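Local coordinates for protein cleavage and polyadenylation specificity factor 100 KD subunit (PDB 2XR1) that probably terminates transcription across the archaeal genome by cutting nascent RNA at the polymerase exit channel and degrading it 5'-3', using two zinc ions, at residues E153-N158 against K303-T308; L253-F258 against G299-T304; S336-F341 against N349-G354; P372-V377 against K594-R599. All blocks are in the same frame, centred on the assembly; numbering follows the deposited sequence.

Overall arrangement
From the N terminus, the chain runs through the KH region to helix 146-157, and interaction 1 closes a long loop by bringing that helix's end onto the end of helix 299-306 in the metallo-beta-lactamase part. Interaction 2 lies within this span and finishes on the same helix, sharing Lys303 and Thr304; the two contacts touch through His307 and Phe258. Interaction 3, a hairpin of strands 337-343 and 348-352, follows in series. Interaction 4 comes next and spans the inserted beta-CASP region, bringing the C-terminal 594-599 back to 372-377. Interactions 3 and 4 meet in one sheet, with His340 bonded to Arg373.

Interaction 1: E153-N158 against K303-T308; sequences EFMRNN and KTLKHT
Phe154 and Leu305 meet tip to tip where helix 146-157 of the KH part packs its end on helix 299-306 of the metallo-beta-lactamase part, a surface contact between domains away from the zinc site. In this close part both side chains carry CG anti to the backbone N (chi1 172° and 177°), so ring and isobutyl group point across the gap, with Phe154 CD2 3.5 Å from Leu305 CD2. Met155 sets off less directly, but bends at chi2 and chi3 to bring its methyl CE within 3.8 Å of Leu305 CG. The aliphatic stem of Lys306 crosses the Phe154 ring at about a right angle, its CG 3.9 Å from Phe154 CE2. Toward the polar margin the fit loosens: Asn158 OD1 and Lys306 NZ stand 4.0 Å apart without a bond, and the ammonium instead pairs with Glu161. Asn158 turns its amide back on its own helix, ND2 donating to a lone pair of Phe154 O at 2.8 Å, which places ND2 over the centre of one face of the Phe154 ring. Around them, helix 159-173 lays Ile165 on Lys306 and His307, helix 270-290 packs Arg273 and Val277 on Leu305, and strand 266-268 lies against Thr308.

Interaction 2: L253-F258 against G299-T304; sequences LVPLLF and GMVAKT
Helices 254-259 and 299-306 cross nearly perpendicularly: the axes of 254-258 and 299-304 make an angle of 92° and approach to 8.6 Å. The backbones come nearest at Pro255 and Met300, whose CA atoms are 5.4 Å apart; there the Pro255 ring lies on the start of the second helix, its CB 3.7 Å from Met300 O. Phe258 carries the largest share of the buried surface. Its CB points toward the second helix and has Met300 SD 4.3 Å away, that sulfur being brought round by the bend at chi2 (-58°). CG follows anti to the carbonyl carbon (chi1 -73°), which lays the ring against Lys303 and Thr304. On one side of the ring CD1 meets CG and NZ of Lys303; on the other, CD2 is 3.3 Å from Thr304 OG1. CE2 reaches Thr304 CA, and this CA sits over the ring face in a CH-pi contact, 4.2 Å from the Phe258 centroid. CE1, farther out, meets His307 CG, and Tyr262 meets the ring edge-to-face. Thr304 OG1 is also tied to its own helix, donating to Met300 O at 2.8 Å, while Thr304 CG2 meets Val254 CG1 at 3.8 Å. The arrangement is a buried helix-helix crossing within the metallo-beta-lactamase fold, and helix 254-259 follows closely on the zinc ligands Asp249 and His250.

Interaction 3: S336-F341 against N349-G354; sequences SAISHF and NVVFTG
Strands 337-343 and 348-352 form an antiparallel beta hairpin in one of the mixed sheets of the metallo-beta-lactamase fold, the axes of 337-341 and 349-352 running at 163°. Two hydrogen-bonded pairs, Ser339 with Phe352 and Phe341 with Val350, flank the non-hydrogen-bonded pair His340 with Val351. Each of the outer pairs is joined by two backbone bonds; the straightest, Ser339 N to Phe352 O at 2.9 Å, lies nearly along the C=O axis. Side chains alternate between the two faces of the hairpin. On the face of Ser339, Phe341, Val350 and Phe352, the two phenyl rings are turned steeply to each other, planes at 82°, in an oblique pair whose closest atoms are Phe341 CE2 and Phe352 CD1, 3.7 Å apart. Val350 CG1 sits in the crowded position between backbone N and carbonyl carbon (chi1 44°) and touches Phe341 CB. Leu202 and Phe200 of strand 199-203 pack against this face from the other sheet. On the face of His340 and Val351, the imidazole leaves with CG anti to the backbone N and crosses Val351 at about a right angle, its CD2 3.6 Å from Val351 CG2. Val351 CG1 turns to Ile338 CG2, 3.7 Å away. Asn349 sends its ND2 to Glu375 and its OD1 to His342, whereas His340 NE2 bonds to Arg373 O. Between the two polar side chains there is no bond; their closest atoms are His340 CE1 and Asn349 OD1, 3.3 Å apart.

Interaction 4: P372-V377 against K594-R599; sequences PRVETV and KRMQPR
Apolar contacts make this junction between the start of strand 376-380 and the loop that leads from helix 586-594 to strand 602-606. Met596 and Val377 reach toward each other tip to tip: the methionine leaves with CG anti to the backbone N (chi1 -163°) and runs extended through chi2, which puts Met596 SD 3.3 Å from Val377 CG2; the bend at chi3 then turns CE beside the same methyl. Val374 CG2 occupies the neighbouring position, crossing the Pro598 ring obliquely at 3.8 Å from Pro598 CD, with Met596 SD more distant. The same proline, which follows a cis peptide bond, also meets backbone atoms, Pro598 CG standing 3.9 Å from Pro372 O and close to Arg373 CA. No polar bond links the two segments; those present lie within one segment or go to other parts of the chain. Arg373 and Glu375 form a salt bridge within 372-377: Arg373 NE donates to the syn lone pair of Glu375 OE2 at 2.7 Å, and NH2 adds weak bonds to both carboxylate oxygens. Arg373 NH2 also bonds to Gly346 O, which ties the pair to the loop of the preceding hairpin. In the other segment, Arg599 NH1 bonds weakly to Lys594 O. With no hydrogen bond or salt bridge between 372-377 and 594-599, these two segments of the N- and C-terminal metallo-beta-lactamase regions meet through apolar van der Waals contact alone, while the charges remain at the more exposed margin.

Interaction 1: E153-N158 against K303-T308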
# COMPACT_ATOMS: atom_id res chain seq x y z
N GLU B 153 29.42 3.47 -27.76
CA GLU B 153 29.91 2.19 -28.29
C GLU B 153 29.10 1.01 -27.78
O GLU B 153 28.81 0.10 -28.53
CB GLU B 153 31.40 1.98 -27.96
CG GLU B 153 32.35 2.46 -29.08
CD GLU B 153 33.81 2.26 -28.76
OE1 GLU B 153 34.20 2.52 -27.59
OE2 GLU B 153 34.57 1.85 -29.68
N PHE B 154 28.74 1.04 -26.50
CA PHE B 154 27.93 -0.00 -25.88
C PHE B 154 26.52 -0.10 -26.50
O PHE B 154 25.99 -1.19 -26.68
CB PHE B 154 27.85 0.22 -24.36
CG PHE B 154 26.90 -0.69 -23.68
CD1 PHE B 154 27.32 -1.91 -23.18
CD2 PHE B 154 25.55 -0.34 -23.57
CE1 PHE B 154 26.41 -2.76 -22.58
CE2 PHE B 154 24.64 -1.19 -22.99
CZ PHE B 154 25.06 -2.39 -22.48
N MET B 155 25.93 1.04 -26.82
CA MET B 155 24.63 1.05 -27.51
C MET B 155 24.69 0.47 -28.93
O MET B 155 23.77 -0.22 -29.32
CB MET B 155 24.07 2.46 -27.57
CG MET B 155 23.73 3.04 -26.22
SD MET B 155 22.20 2.46 -25.46
CE MET B 155 22.76 1.03 -24.58
N ARG B 156 25.74 0.78 -29.69
CA ARG B 156 25.98 0.16 -31.01
C ARG B 156 26.18 -1.35 -30.92
O ARG B 156 25.61 -2.09 -31.71
CB ARG B 156 27.22 0.77 -31.68
CG ARG B 156 27.02 2.17 -32.29
CD ARG B 156 27.00 2.10 -33.83
N ASN B 157 26.98 -1.80 -29.96
CA ASN B 157 27.21 -3.23 -29.76
C ASN B 157 25.97 -4.04 -29.39
O ASN B 157 25.97 -5.27 -29.55
CB ASN B 157 28.31 -3.45 -28.71
CG ASN B 157 29.73 -3.32 -29.29
OD1 ASN B 157 29.99 -3.66 -30.45
ND2 ASN B 157 30.66 -2.86 -28.46
N ASN B 158 24.92 -3.34 -28.94
CA ASN B 158 23.69 -3.96 -28.42
C ASN B 158 22.41 -3.51 -29.16
O ASN B 158 21.31 -3.65 -28.64
CB ASN B 158 23.58 -3.63 -26.92
CG ASN B 158 24.59 -4.39 -26.07
OD1 ASN B 158 24.53 -5.61 -25.95
ND2 ASN B 158 25.52 -3.67 -25.47
N LYS B 303 22.43 -3.78 -18.16
CA LYS B 303 21.03 -4.07 -18.38
C LYS B 303 20.16 -2.84 -18.15
O LYS B 303 19.19 -2.64 -18.88
CB LYS B 303 20.58 -5.20 -17.46
CG LYS B 303 19.25 -5.82 -17.88
CD LYS B 303 19.02 -7.17 -17.20
CE LYS B 303 17.95 -8.00 -17.92
NZ LYS B 303 16.73 -7.21 -18.28
N THR B 304 20.49 -2.03 -17.15
CA THR B 304 19.74 -0.83 -16.89
C THR B 304 19.89 0.17 -18.03
O THR B 304 18.93 0.90 -18.36
CB THR B 304 20.23 -0.11 -15.62
OG1 THR B 304 20.05 -0.98 -14.51
CG2 THR B 304 19.50 1.19 -15.38
N LEU B 305 21.10 0.26 -18.60
CA LEU B 305 21.35 1.21 -19.66
C LEU B 305 20.61 0.79 -20.94
O LEU B 305 20.11 1.63 -21.66
CB LEU B 305 22.86 1.35 -19.91
CG LEU B 305 23.38 2.23 -21.04
CD1 LEU B 305 22.96 3.67 -20.84
CD2 LEU B 305 24.91 2.11 -21.11
N LYS B 306 20.55 -0.51 -21.22
CA LYS B 306 19.81 -1.02 -22.38
C LYS B 306 18.33 -0.71 -22.26
O LYS B 306 17.61 -0.70 -23.24
CB LYS B 306 19.94 -2.54 -22.50
CG LYS B 306 21.20 -2.97 -23.13
CD LYS B 306 21.23 -4.47 -23.42
CE LYS B 306 21.71 -5.30 -22.22
NZ LYS B 306 22.39 -6.52 -22.64
N HIS B 307 17.88 -0.48 -21.03
CA HIS B 307 16.49 -0.14 -20.81
C HIS B 307 16.29 1.32 -20.53
O HIS B 307 15.18 1.73 -20.21
CB HIS B 307 15.93 -0.97 -19.63
CG HIS B 307 15.79 -2.42 -19.94
ND1 HIS B 307 16.87 -3.26 -20.04
CD2 HIS B 307 14.70 -3.18 -20.18
CE1 HIS B 307 16.46 -4.48 -20.35
NE2 HIS B 307 15.13 -4.46 -20.43
N THR B 308 17.32 2.14 -20.63
CA THR B 308 17.12 3.54 -20.36
C THR B 308 16.66 4.29 -21.62
O THR B 308 17.26 4.16 -22.69
CB THR B 308 18.37 4.22 -19.80
OG1 THR B 308 18.82 3.51 -18.64
CG2 THR B 308 18.08 5.67 -19.39

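Interaction 2: L253-F258 against G299-T304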
# COMPACT_ATOMS: atom_id res chain seq x y z
N LEU B 253 19.99 2.12 -6.68
CA LEU B 253 19.49 0.77 -6.63
C LEU B 253 18.58 0.43 -7.81
O LEU B 253 18.01 -0.66 -7.87
CB LEU B 253 18.78 0.51 -5.32
CG LEU B 253 19.74 0.34 -4.11
CD1 LEU B 253 18.92 0.19 -2.85
CD2 LEU B 253 20.65 -0.81 -4.28
N VAL B 254 18.51 1.30 -8.80
CA VAL B 254 17.77 0.95 -9.98
C VAL B 254 18.29 -0.35 -10.61
O VAL B 254 17.49 -1.14 -11.08
CB VAL B 254 17.76 2.07 -11.01
CG1 VAL B 254 17.23 1.56 -12.41
CG2 VAL B 254 16.93 3.22 -10.47
N PRO B 255 19.60 -0.59 -10.59
CA PRO B 255 19.99 -1.87 -11.12
C PRO B 255 19.54 -3.05 -10.27
O PRO B 255 19.46 -4.15 -10.81
CB PRO B 255 21.53 -1.78 -11.17
CG PRO B 255 21.81 -0.37 -11.32
CD PRO B 255 20.74 0.31 -10.46
N LEU B 256 19.27 -2.86 -8.99
CA LEU B 256 18.79 -3.97 -8.16
C LEU B 256 17.41 -4.41 -8.64
O LEU B 256 17.06 -5.59 -8.59
CB LEU B 256 18.71 -3.53 -6.70
CG LEU B 256 18.46 -4.57 -5.60
CD1 LEU B 256 19.47 -5.68 -5.65
CD2 LEU B 256 18.50 -3.91 -4.29
N LEU B 257 16.60 -3.44 -9.11
CA LEU B 257 15.31 -3.76 -9.72
C LEU B 257 15.49 -4.75 -10.85
O LEU B 257 14.75 -5.73 -10.95
CB LEU B 257 14.61 -2.51 -10.26
CG LEU B 257 14.23 -1.49 -9.18
CD1 LEU B 257 13.64 -0.21 -9.73
CD2 LEU B 257 13.28 -2.11 -8.17
N PHE B 258 16.48 -4.52 -11.69
CA PHE B 258 16.74 -5.46 -12.79
C PHE B 258 17.24 -6.83 -12.29
O PHE B 258 16.86 -7.88 -12.80
CB PHE B 258 17.68 -4.81 -13.80
CG PHE B 258 17.01 -3.76 -14.62
CD1 PHE B 258 16.25 -4.09 -15.71
CD2 PHE B 258 17.11 -2.45 -14.28
CE1 PHE B 258 15.64 -3.15 -16.44
CE2 PHE B 258 16.48 -1.49 -15.02
CZ PHE B 258 15.74 -1.84 -16.09
N GLY B 299 27.21 -6.12 -14.76
CA GLY B 299 26.22 -6.58 -15.73
C GLY B 299 24.82 -6.00 -15.58
O GLY B 299 24.09 -5.86 -16.56
N MET B 300 24.43 -5.64 -14.36
CA MET B 300 23.12 -5.05 -14.14
C MET B 300 23.09 -3.58 -14.46
O MET B 300 22.01 -3.03 -14.65
CB MET B 300 22.69 -5.26 -12.70
CG MET B 300 22.38 -6.69 -12.35
SD MET B 300 21.07 -7.38 -13.40
CE MET B 300 21.99 -8.51 -14.42
N VAL B 301 24.25 -2.93 -14.48
CA VAL B 301 24.34 -1.54 -14.95
C VAL B 301 24.15 -1.58 -16.47
O VAL B 301 23.39 -0.81 -17.02
CB VAL B 301 25.69 -0.90 -14.56
CG1 VAL B 301 25.81 0.54 -15.08
CG2 VAL B 301 25.86 -0.93 -13.06
N ALA B 302 24.77 -2.52 -17.15
CA ALA B 302 24.55 -2.70 -18.58
C ALA B 302 23.07 -2.91 -18.92
O ALA B 302 22.51 -2.28 -19.86
CB ALA B 302 25.39 -3.84 -19.12
N LYS B 303 22.43 -3.78 -18.16
CA LYS B 303 21.03 -4.07 -18.38
C LYS B 303 20.16 -2.84 -18.15
O LYS B 303 19.19 -2.64 -18.88
CB LYS B 303 20.58 -5.20 -17.46
CG LYS B 303 19.25 -5.82 -17.88
CD LYS B 303 19.02 -7.17 -17.20
CE LYS B 303 17.95 -8.00 -17.92
NZ LYS B 303 16.73 -7.21 -18.28
N THR B 304 20.49 -2.03 -17.15
CA THR B 304 19.74 -0.83 -16.89
C THR B 304 19.89 0.17 -18.03
O THR B 304 18.93 0.90 -18.36
CB THR B 304 20.23 -0.11 -15.62
OG1 THR B 304 20.05 -0.98 -14.51
CG2 THR B 304 19.50 1.19 -15.38

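Interaction 3: S336-F341 against N349-G354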
# COMPACT_ATOMS: atom_id res chain seq x y z
N SER B 336 18.85 17.48 -13.74
CA SER B 336 17.84 17.23 -12.70
C SER B 336 16.47 17.64 -13.19
O SER B 336 16.29 18.65 -13.85
CB SER B 336 18.16 17.94 -11.37
OG SER B 336 18.10 19.39 -11.44
N ALA B 337 15.48 16.85 -12.90
CA ALA B 337 14.16 17.12 -13.45
C ALA B 337 13.13 17.18 -12.37
O ALA B 337 13.28 16.64 -11.30
CB ALA B 337 13.78 16.10 -14.50
N ILE B 338 12.12 17.95 -12.66
CA ILE B 338 10.88 17.95 -11.96
C ILE B 338 9.95 17.11 -12.84
O ILE B 338 9.89 17.27 -14.04
CB ILE B 338 10.37 19.42 -11.83
CG1 ILE B 338 11.16 20.11 -10.71
CG2 ILE B 338 8.90 19.43 -11.53
CD1 ILE B 338 10.93 21.53 -10.69
N SER B 339 9.20 16.24 -12.24
CA SER B 339 8.44 15.28 -13.00
C SER B 339 6.97 15.58 -12.90
O SER B 339 6.42 15.49 -11.84
CB SER B 339 8.78 13.93 -12.46
OG SER B 339 10.19 13.76 -12.67
N HIS B 340 6.37 15.98 -14.00
CA HIS B 340 4.95 16.20 -14.06
C HIS B 340 4.22 15.00 -14.71
O HIS B 340 4.55 14.59 -15.83
CB HIS B 340 4.69 17.48 -14.86
CG HIS B 340 3.26 17.84 -15.00
ND1 HIS B 340 2.46 17.34 -16.00
CD2 HIS B 340 2.47 18.67 -14.27
CE1 HIS B 340 1.24 17.82 -15.87
NE2 HIS B 340 1.21 18.63 -14.82
N PHE B 341 3.23 14.46 -14.01
CA PHE B 341 2.45 13.34 -14.49
C PHE B 341 1.01 13.73 -14.69
O PHE B 341 0.32 14.13 -13.73
CB PHE B 341 2.46 12.22 -13.48
CG PHE B 341 3.79 11.61 -13.29
CD1 PHE B 341 4.20 10.55 -14.07
CD2 PHE B 341 4.64 12.06 -12.31
CE1 PHE B 341 5.38 9.95 -13.85
CE2 PHE B 341 5.87 11.46 -12.11
CZ PHE B 341 6.22 10.42 -12.89
N ASN B 349 -3.34 15.70 -11.96
CA ASN B 349 -1.98 16.04 -12.32
C ASN B 349 -1.17 16.10 -11.06
O ASN B 349 -1.55 16.85 -10.14
CB ASN B 349 -1.89 17.40 -13.02
CG ASN B 349 -2.60 17.44 -14.32
OD1 ASN B 349 -1.98 17.32 -15.40
ND2 ASN B 349 -3.90 17.66 -14.25
N VAL B 350 -0.07 15.36 -11.01
CA VAL B 350 0.75 15.31 -9.82
C VAL B 350 2.18 15.63 -10.21
O VAL B 350 2.66 15.14 -11.21
CB VAL B 350 0.66 13.94 -9.07
CG1 VAL B 350 0.74 12.83 -10.02
CG2 VAL B 350 1.80 13.79 -8.10
N VAL B 351 2.85 16.45 -9.41
CA VAL B 351 4.25 16.77 -9.61
C VAL B 351 5.14 16.22 -8.52
O VAL B 351 4.91 16.42 -7.35
CB VAL B 351 4.45 18.27 -9.66
CG1 VAL B 351 5.88 18.58 -9.56
CG2 VAL B 351 3.86 18.84 -10.98
N PHE B 352 6.16 15.48 -8.92
CA PHE B 352 7.17 15.04 -8.00
C PHE B 352 8.31 15.95 -8.27
O PHE B 352 8.76 15.97 -9.38
CB PHE B 352 7.62 13.63 -8.33
CG PHE B 352 6.69 12.58 -7.82
CD1 PHE B 352 5.51 12.31 -8.49
CD2 PHE B 352 7.02 11.83 -6.68
CE1 PHE B 352 4.63 11.32 -8.02
CE2 PHE B 352 6.16 10.85 -6.22
CZ PHE B 352 4.95 10.59 -6.90
N THR B 353 8.82 16.65 -7.27
CA THR B 353 9.84 17.66 -7.53
C THR B 353 11.19 17.04 -7.66
O THR B 353 12.05 17.60 -8.33
CB THR B 353 9.95 18.73 -6.40
OG1 THR B 353 10.28 18.08 -5.19
CG2 THR B 353 8.64 19.49 -6.20
N GLY B 354 11.42 15.89 -7.04
CA GLY B 354 12.81 15.40 -6.85
C GLY B 354 13.51 16.46 -6.00
O GLY B 354 12.84 17.21 -5.26

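Interaction 4: P372-V377 against K594-R599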
# COMPACT_ATOMS: atom_id res chain seq x y z
N PRO B 372 0.69 23.28 -16.97
CA PRO B 372 -0.66 23.58 -17.43
C PRO B 372 -1.68 23.33 -16.33
O PRO B 372 -2.60 24.14 -16.22
CB PRO B 372 -0.87 22.61 -18.60
CG PRO B 372 0.51 22.28 -19.06
CD PRO B 372 1.35 22.27 -17.81
N ARG B 373 -1.46 22.25 -15.55
CA ARG B 373 -2.26 21.90 -14.38
C ARG B 373 -1.45 21.14 -13.32
O ARG B 373 -0.49 20.44 -13.64
CB ARG B 373 -3.49 21.10 -14.82
CG ARG B 373 -4.69 22.00 -15.20
CD ARG B 373 -6.02 21.25 -15.37
NE ARG B 373 -6.22 20.13 -14.42
CZ ARG B 373 -7.14 19.18 -14.57
NH1 ARG B 373 -7.99 19.20 -15.60
NH2 ARG B 373 -7.22 18.18 -13.68
N VAL B 374 -1.78 21.32 -12.05
CA VAL B 374 -1.14 20.59 -10.93
C VAL B 374 -2.09 20.50 -9.76
O VAL B 374 -2.36 21.49 -9.14
CB VAL B 374 0.02 21.33 -10.24
CG1 VAL B 374 1.07 20.30 -9.78
CG2 VAL B 374 0.59 22.38 -11.09
N GLU B 375 -2.57 19.33 -9.42
CA GLU B 375 -3.43 19.26 -8.29
C GLU B 375 -2.64 18.86 -7.04
O GLU B 375 -2.95 19.35 -5.97
CB GLU B 375 -4.61 18.35 -8.57
CG GLU B 375 -5.71 19.01 -9.47
CD GLU B 375 -5.36 19.09 -10.99
OE1 GLU B 375 -4.71 18.16 -11.48
OE2 GLU B 375 -5.76 20.06 -11.72
N THR B 376 -1.62 18.01 -7.18
CA THR B 376 -0.82 17.50 -6.06
C THR B 376 0.67 17.72 -6.31
O THR B 376 1.15 17.42 -7.39
CB THR B 376 -1.02 15.96 -5.92
OG1 THR B 376 -2.42 15.67 -5.75
CG2 THR B 376 -0.26 15.36 -4.75
N VAL B 377 1.38 18.23 -5.31
CA VAL B 377 2.85 18.33 -5.35
C VAL B 377 3.48 17.49 -4.23
O VAL B 377 3.08 17.55 -3.08
CB VAL B 377 3.31 19.77 -5.07
CG1 VAL B 377 4.87 19.83 -5.12
CG2 VAL B 377 2.66 20.79 -6.03
N LYS B 594 4.46 28.52 -2.90
CA LYS B 594 3.67 29.78 -2.86
C LYS B 594 3.40 30.39 -4.25
O LYS B 594 2.32 30.89 -4.53
CB LYS B 594 4.40 30.84 -2.00
CG LYS B 594 3.66 32.16 -1.89
CD LYS B 594 4.15 33.10 -0.78
CE LYS B 594 3.10 34.20 -0.58
NZ LYS B 594 3.16 35.04 0.70
N ARG B 595 4.43 30.39 -5.07
CA ARG B 595 4.38 30.99 -6.40
C ARG B 595 4.01 29.96 -7.52
O ARG B 595 3.89 30.34 -8.69
CB ARG B 595 5.73 31.62 -6.74
CG ARG B 595 5.77 33.03 -6.47
CD ARG B 595 6.51 33.40 -5.25
NE ARG B 595 7.94 33.50 -5.47
CZ ARG B 595 8.76 34.30 -4.79
NH1 ARG B 595 8.30 35.13 -3.87
NH2 ARG B 595 10.07 34.26 -5.01
N MET B 596 3.81 28.70 -7.15
CA MET B 596 3.38 27.69 -8.13
C MET B 596 2.07 28.12 -8.84
O MET B 596 1.15 28.66 -8.20
CB MET B 596 3.19 26.34 -7.47
CG MET B 596 3.15 25.24 -8.46
SD MET B 596 3.27 23.61 -7.73
CE MET B 596 5.02 23.56 -7.31
N GLN B 597 2.04 27.92 -10.16
CA GLN B 597 0.89 28.18 -11.02
C GLN B 597 0.58 26.91 -11.82
O GLN B 597 1.48 26.33 -12.45
CB GLN B 597 1.17 29.28 -12.03
CG GLN B 597 1.26 30.66 -11.48
CD GLN B 597 1.77 31.70 -12.52
OE1 GLN B 597 2.81 32.30 -12.35
NE2 GLN B 597 1.01 31.89 -13.59
N PRO B 598 -0.65 26.42 -11.73
CA PRO B 598 -1.67 26.82 -10.76
C PRO B 598 -1.25 26.50 -9.33
O PRO B 598 -0.19 25.90 -9.10
CB PRO B 598 -2.87 25.96 -11.13
CG PRO B 598 -2.56 25.38 -12.47
CD PRO B 598 -1.13 25.38 -12.66
N ARG B 599 -2.07 26.90 -8.36
CA ARG B 599 -1.86 26.52 -6.97
C ARG B 599 -2.34 25.09 -6.76
O ARG B 599 -3.43 24.74 -7.20
CB ARG B 599 -2.67 27.45 -6.09
CG ARG B 599 -2.46 27.35 -4.58
CD ARG B 599 -3.42 28.42 -3.97
NE ARG B 599 -2.90 29.20 -2.83
CZ ARG B 599 -1.73 29.85 -2.79
NH1 ARG B 599 -0.86 29.80 -3.78
NH2 ARG B 599 -1.44 30.54 -1.71